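Local coordinates for Alr1010 protein (Nostoc, PDB 3URG), which probably binds calcium and in this crystal holds a sodium ion at the end of a helix, at residues A[58-63]-A[127-132]; A[24-29]-A[136-141]. All coordinates share one frame; numbering follows the deposited sequence.

Contact 1: A[58-63]-A[127-132]. With NA (sodium ion), chain C.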
loop_
_atom_site.group_PDB
_atom_site.type_symbol
_atom_site.label_atom_id
_atom_site.label_comp_id
_atom_site.label_asym_id
_atom_site.label_seq_id
_atom_site.Cartn_x
_atom_site.Cartn_y
_atom_site.Cartn_z
ATOM N N ASP A 58 3.781 10.059 -2.614
ATOM C CA ASP A 58 3.280 11.359 -3.035
ATOM C C ASP A 58 1.786 11.553 -2.804
ATOM O O ASP A 58 1.341 12.663 -2.538
ATOM C CB ASP A 58 3.561 11.554 -4.518
ATOM C CG ASP A 58 4.527 12.676 -4.770
ATOM O OD1 ASP A 58 4.091 13.849 -4.710
ATOM O OD2 ASP A 58 5.718 12.381 -5.013
ATOM N N THR A 59 1.021 10.472 -2.918
ATOM C CA THR A 59 -0.431 10.564 -3.010
ATOM C C THR A 59 -1.158 10.279 -1.682
ATOM O O THR A 59 -2.196 10.867 -1.405
ATOM C CB THR A 59 -0.946 9.626 -4.105
ATOM O OG1 THR A 59 -0.142 9.801 -5.286
ATOM C CG2 THR A 59 -2.426 9.902 -4.437
ATOM N N LEU A 60 -0.619 9.372 -0.874
ATOM C CA LEU A 60 -1.190 9.108 0.447
ATOM C C LEU A 60 -0.959 10.344 1.307
ATOM O O LEU A 60 0.119 10.883 1.305
ATOM C CB LEU A 60 -0.513 7.896 1.087
ATOM C CG LEU A 60 -0.644 6.569 0.339
ATOM C CD1 LEU A 60 0.174 5.462 1.026
ATOM C CD2 LEU A 60 -2.114 6.168 0.218
ATOM N N GLU A 61 -1.960 10.810 2.039
ATOM C CA GLU A 61 -1.741 11.972 2.902
ATOM C C GLU A 61 -1.415 11.576 4.340
ATOM O O GLU A 61 -2.311 11.290 5.114
ATOM C CB GLU A 61 -2.953 12.904 2.866
ATOM C CG GLU A 61 -3.036 13.724 1.584
ATOM C CD GLU A 61 -1.820 14.626 1.390
ATOM O OE1 GLU A 61 -1.344 15.218 2.388
ATOM O OE2 GLU A 61 -1.341 14.740 0.240
ATOM N N PHE A 62 -0.131 11.559 4.691
ATOM C CA PHE A 62 0.287 11.156 6.036
ATOM C C PHE A 62 0.225 12.328 7.033
ATOM O O PHE A 62 0.485 13.468 6.663
ATOM C CB PHE A 62 1.715 10.611 6.020
ATOM C CG PHE A 62 1.932 9.484 5.056
ATOM C CD1 PHE A 62 1.370 8.240 5.283
ATOM C CD2 PHE A 62 2.738 9.659 3.945
ATOM C CE1 PHE A 62 1.590 7.191 4.400
ATOM C CE2 PHE A 62 2.961 8.614 3.056
ATOM C CZ PHE A 62 2.383 7.384 3.285
ATOM N N PRO A 63 -0.099 12.044 8.303
ATOM C CA PRO A 63 -0.412 10.712 8.810
ATOM C C PRO A 63 -1.900 10.480 8.716
ATOM O O PRO A 63 -2.654 11.426 8.625
ATOM C CB PRO A 63 -0.020 10.800 10.294
ATOM C CG PRO A 63 0.119 12.303 10.595
ATOM C CD PRO A 63 -0.207 13.065 9.358
ATOM N N ASP A 127 -10.231 11.755 -0.118
ATOM C CA ASP A 127 -10.469 11.026 -1.354
ATOM C C ASP A 127 -9.207 10.527 -2.043
ATOM O O ASP A 127 -9.181 9.405 -2.539
ATOM C CB ASP A 127 -11.272 11.889 -2.323
ATOM C CG ASP A 127 -12.699 12.080 -1.871
ATOM O OD1 ASP A 127 -13.135 11.315 -0.981
ATOM O OD2 ASP A 127 -13.376 12.985 -2.411
ATOM N N ASP A 128 -8.170 11.356 -2.091
ATOM C CA ASP A 128 -6.958 10.978 -2.820
ATOM C C ASP A 128 -6.214 9.833 -2.137
ATOM O O ASP A 128 -5.611 8.988 -2.800
ATOM C CB ASP A 128 -6.046 12.189 -3.003
ATOM C CG ASP A 128 -6.663 13.247 -3.914
ATOM O OD1 ASP A 128 -7.519 12.875 -4.754
ATOM O OD2 ASP A 128 -6.303 14.439 -3.785
ATOM N N THR A 129 -6.252 9.804 -0.809
ATOM C CA THR A 129 -5.557 8.747 -0.070
ATOM C C THR A 129 -6.285 7.439 -0.326
ATOM O O THR A 129 -5.673 6.412 -0.656
ATOM C CB THR A 129 -5.539 9.044 1.460
ATOM O OG1 THR A 129 -4.732 10.196 1.711
ATOM C CG2 THR A 129 -4.976 7.876 2.248
ATOM N N GLN A 130 -7.606 7.486 -0.164
ATOM C CA GLN A 130 -8.441 6.322 -0.425
ATOM C C GLN A 130 -8.224 5.790 -1.848
ATOM O O GLN A 130 -8.110 4.583 -2.063
ATOM C CB GLN A 130 -9.904 6.699 -0.217
ATOM C CG GLN A 130 -10.903 5.760 -0.855
ATOM C CD GLN A 130 -12.227 6.452 -1.147
ATOM O OE1 GLN A 130 -13.134 6.459 -0.313
ATOM N NE2 GLN A 130 -12.338 7.049 -2.336
ATOM N N GLU A 131 -8.187 6.693 -2.825
ATOM C CA GLU A 131 -7.972 6.285 -4.211
ATOM C C GLU A 131 -6.641 5.550 -4.416
ATOM O O GLU A 131 -6.596 4.490 -5.055
ATOM C CB GLU A 131 -8.053 7.503 -5.131
ATOM C CG GLU A 131 -7.894 7.173 -6.606
ATOM C CD GLU A 131 -8.057 8.402 -7.466
ATOM O OE1 GLU A 131 -7.034 9.039 -7.788
ATOM O OE2 GLU A 131 -9.214 8.736 -7.806
ATOM N N ALA A 132 -5.561 6.110 -3.874
ATOM C CA ALA A 132 -4.232 5.508 -4.028
ATOM C C ALA A 132 -4.174 4.134 -3.372
ATOM O O ALA A 132 -3.600 3.199 -3.909
ATOM C CB ALA A 132 -3.156 6.416 -3.455
HETATM NA NA NA C . 2.499 11.866 1.265
HETATM O O HOH W 1 2.182 14.135 -0.256
HETATM O O HOH W 2 2.005 13.378 3.512
HETATM O O HOH W 3 5.237 11.927 2.056
#
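The backbone N-H of E61 reaches across to the hydroxyl of T129, E61 N to T129 OG1 2.9 Å, at 158° on the hydrogen. The same hydroxyl is also hydrogen-bonded to the carboxylate of D126, just before the segment, so two partners fix its rotation. With chi1 at -67°, T129 OG1, anti to the carbonyl carbon, faces E61 N, and CG2, anti to the backbone N, is left to meet L60 CD2. E61 CB lies 3.4 Å from T129 OG1, the two side chains crossing at a slant.

Beside this polar link the packing is apolar. A132 CB touches two methyl groups, T59 CG2 at 3.7 Å and L60 CD2 at 3.8 Å. L60 CD2 also lies 3.9 Å from T129 CG2. The T59 hydroxyl turns back to the carbonyl of Y55 in its own helix, leaving the methyl for A132.

The contact joins a helix C-terminus to helix 127-141: helix 45-59 ends, L60 leaves helical geometry, and the chain runs on past F62 and a cis peptide before P63 into strand 64-72. A valine in place of T129 would probably leave the E61 N-H and the D126 carboxylate without their shared hydroxyl partner.

The other polar work at this turn is metal binding. The sodium takes L60 O at 2.6 Å, the carbonyl of D57 and three waters. One of these waters donates to D58 O, and another accepts from the N-H of F62, F62 N to water 2 3.0 Å.

Contact 2: A[24-29]-A[136-141]; sequences VERDET and WLYWLA
This is a surface contact in which the loop leading into helix 28-39 is pinned to the last turns of the C-terminal helix 127-141, chiefly by the aromatic side chain of Y138. D27 is the N-cap of helix 28-39, its carboxylate accepting weakly from T29 N and also bonding the N-H of R30. The Y138 ring swings out to this cap with CG anti to the backbone N, chi1 168°, and the hydroxyl of this buried residue has E31 as a hydrogen-bond partner. D27 CB packs 3.7 Å from Y138 CE2, while E25 O comes in at the ring edge, in plane, 3.7 Å from that same carbon.

Further back, V24 spreads both methyls on A141: CG2 lies 3.9 Å from A141 CB and 4.0 Å from Y138 CD2. On the outer side, R26 grips E28 side-on, one nitrogen to each carboxylate oxygen, with R26 NE 2.7 Å from E28 OE2; this salt bridge straddles the start of the helix. The loop itself is tied to the tyrosine hydroxyl by one nearly straight bond, D27 N to Y138 OH, 2.9 Å long and 169° at the hydrogen.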
loop_
_atom_site.group_PDB
_atom_site.type_symbol
_atom_site.label_atom_id
_atom_site.label_comp_id
_atom_site.label_asym_id
_atom_site.label_seq_id
_atom_site.Cartn_x
_atom_site.Cartn_y
_atom_site.Cartn_z
ATOM N N VAL A 24 -10.311 -9.750 -10.061
ATOM C CA VAL A 24 -11.260 -8.705 -10.434
ATOM C C VAL A 24 -11.122 -8.359 -11.912
ATOM O O VAL A 24 -10.070 -8.580 -12.521
ATOM C CB VAL A 24 -11.082 -7.432 -9.582
ATOM C CG1 VAL A 24 -11.112 -7.780 -8.099
ATOM C CG2 VAL A 24 -9.780 -6.726 -9.937
ATOM N N GLU A 25 -12.189 -7.829 -12.495
ATOM C CA GLU A 25 -12.159 -7.437 -13.896
ATOM C C GLU A 25 -11.358 -6.152 -14.049
ATOM O O GLU A 25 -11.172 -5.405 -13.087
ATOM C CB GLU A 25 -13.578 -7.232 -14.428
ATOM C CG GLU A 25 -14.417 -8.505 -14.480
ATOM C CD GLU A 25 -13.965 -9.468 -15.567
ATOM O OE1 GLU A 25 -14.834 -9.970 -16.312
ATOM O OE2 GLU A 25 -12.746 -9.721 -15.683
ATOM N N ARG A 26 -10.881 -5.898 -15.260
ATOM C CA ARG A 26 -10.188 -4.651 -15.541
ATOM C C ARG A 26 -11.041 -3.461 -15.124
ATOM O O ARG A 26 -12.263 -3.451 -15.332
ATOM C CB ARG A 26 -9.842 -4.555 -17.027
ATOM C CG ARG A 26 -8.568 -5.293 -17.404
ATOM C CD ARG A 26 -8.288 -5.189 -18.898
ATOM N NE ARG A 26 -7.938 -3.825 -19.301
ATOM C CZ ARG A 26 -6.690 -3.385 -19.436
ATOM N NH1 ARG A 26 -5.675 -4.202 -19.182
ATOM N NH2 ARG A 26 -6.450 -2.133 -19.813
ATOM N N ASP A 27 -10.399 -2.473 -14.508
ATOM C CA ASP A 27 -11.025 -1.181 -14.254
ATOM C C ASP A 27 -10.217 -0.166 -15.051
ATOM O O ASP A 27 -9.090 0.158 -14.676
ATOM C CB ASP A 27 -10.999 -0.835 -12.756
ATOM C CG ASP A 27 -11.644 0.522 -12.451
ATOM O OD1 ASP A 27 -11.512 1.459 -13.260
ATOM O OD2 ASP A 27 -12.279 0.652 -11.393
ATOM N N GLU A 28 -10.784 0.332 -16.148
ATOM C CA GLU A 28 -10.007 1.137 -17.095
ATOM C C GLU A 28 -9.588 2.490 -16.526
ATOM O O GLU A 28 -8.563 3.039 -16.910
ATOM C CB GLU A 28 -10.759 1.311 -18.422
ATOM C CG GLU A 28 -11.056 0.002 -19.136
ATOM C CD GLU A 28 -9.800 -0.807 -19.439
ATOM O OE1 GLU A 28 -8.702 -0.215 -19.523
ATOM O OE2 GLU A 28 -9.918 -2.038 -19.601
ATOM N N THR A 29 -10.371 3.033 -15.603
ATOM C CA THR A 29 -9.963 4.275 -14.961
ATOM C C THR A 29 -8.669 4.053 -14.167
ATOM O O THR A 29 -7.729 4.848 -14.246
ATOM C CB THR A 29 -11.063 4.809 -14.028
ATOM O OG1 THR A 29 -12.273 4.984 -14.771
ATOM C CG2 THR A 29 -10.643 6.143 -13.424
ATOM N N TRP A 136 -3.636 0.448 -5.396
ATOM C CA TRP A 136 -2.647 -0.564 -5.021
ATOM C C TRP A 136 -3.341 -1.910 -4.798
ATOM O O TRP A 136 -2.893 -2.938 -5.295
ATOM C CB TRP A 136 -1.877 -0.123 -3.761
ATOM C CG TRP A 136 -0.953 -1.184 -3.210
ATOM C CD1 TRP A 136 -1.000 -1.743 -1.968
ATOM C CD2 TRP A 136 0.143 -1.815 -3.892
ATOM N NE1 TRP A 136 -0.002 -2.673 -1.827
ATOM C CE2 TRP A 136 0.715 -2.741 -2.994
ATOM C CE3 TRP A 136 0.692 -1.687 -5.173
ATOM C CZ2 TRP A 136 1.813 -3.535 -3.331
ATOM C CZ3 TRP A 136 1.800 -2.482 -5.507
ATOM C CH2 TRP A 136 2.336 -3.394 -4.592
ATOM N N LEU A 137 -4.443 -1.898 -4.048
ATOM C CA LEU A 137 -5.246 -3.107 -3.866
ATOM C C LEU A 137 -5.712 -3.694 -5.208
ATOM O O LEU A 137 -5.736 -4.915 -5.398
ATOM C CB LEU A 137 -6.446 -2.815 -2.960
ATOM C CG LEU A 137 -6.043 -2.448 -1.528
ATOM C CD1 LEU A 137 -7.258 -2.097 -0.659
ATOM C CD2 LEU A 137 -5.252 -3.597 -0.919
ATOM N N TYR A 138 -6.070 -2.818 -6.143
ATOM C CA TYR A 138 -6.472 -3.262 -7.471
ATOM C C TYR A 138 -5.325 -3.948 -8.221
ATOM O O TYR A 138 -5.503 -5.013 -8.805
ATOM C CB TYR A 138 -7.008 -2.074 -8.284
ATOM C CG TYR A 138 -7.188 -2.385 -9.759
ATOM C CD1 TYR A 138 -6.235 -1.994 -10.691
ATOM C CD2 TYR A 138 -8.328 -3.044 -10.220
ATOM C CE1 TYR A 138 -6.394 -2.281 -12.051
ATOM C CE2 TYR A 138 -8.498 -3.323 -11.574
ATOM C CZ TYR A 138 -7.526 -2.944 -12.481
ATOM O OH TYR A 138 -7.695 -3.222 -13.830
ATOM N N TRP A 139 -4.155 -3.320 -8.212
ATOM C CA TRP A 139 -2.962 -3.887 -8.834
ATOM C C TRP A 139 -2.712 -5.324 -8.347
ATOM O O TRP A 139 -2.448 -6.230 -9.146
ATOM C CB TRP A 139 -1.769 -2.963 -8.532
ATOM C CG TRP A 139 -0.389 -3.476 -8.874
ATOM C CD1 TRP A 139 0.410 -4.248 -8.088
ATOM C CD2 TRP A 139 0.372 -3.180 -10.054
ATOM N NE1 TRP A 139 1.614 -4.478 -8.720
ATOM C CE2 TRP A 139 1.614 -3.825 -9.922
ATOM C CE3 TRP A 139 0.116 -2.441 -11.218
ATOM C CZ2 TRP A 139 2.593 -3.766 -10.912
ATOM C CZ3 TRP A 139 1.092 -2.379 -12.191
ATOM C CH2 TRP A 139 2.312 -3.036 -12.033
ATOM N N LEU A 140 -2.824 -5.535 -7.038
ATOM C CA LEU A 140 -2.576 -6.860 -6.455
ATOM C C LEU A 140 -3.677 -7.840 -6.854
ATOM O O LEU A 140 -3.404 -8.965 -7.253
ATOM C CB LEU A 140 -2.503 -6.755 -4.932
ATOM C CG LEU A 140 -1.273 -6.001 -4.425
ATOM C CD1 LEU A 140 -1.342 -5.780 -2.922
ATOM C CD2 LEU A 140 -0.013 -6.760 -4.802
ATOM N N ALA A 141 -4.920 -7.386 -6.762
ATOM C CA ALA A 141 -6.071 -8.191 -7.150
ATOM C C ALA A 141 -5.957 -8.666 -8.602
ATOM O O ALA A 141 -6.414 -9.759 -8.948
ATOM C CB ALA A 141 -7.346 -7.392 -6.959
#

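Both contacts draw on helix 127-141, contact 1 on its first turns and contact 2 on its last, with their centres about 17 Å apart. Their segments adjoin along that helix and otherwise do not touch. Along the chain, contact 1 is nested inside the loop that contact 2 closes. Through them one helix is joined to two others that follow each other in sequence: to the exit of 45-59 and the entry of 28-39. The bound sodium belongs to contact 1, through L60. The thionitrobenzoate pocket, which includes C94 as well as M50 and Y53 of helix 45-59, is separate, its ligand about 13 Å from the L60 side chain.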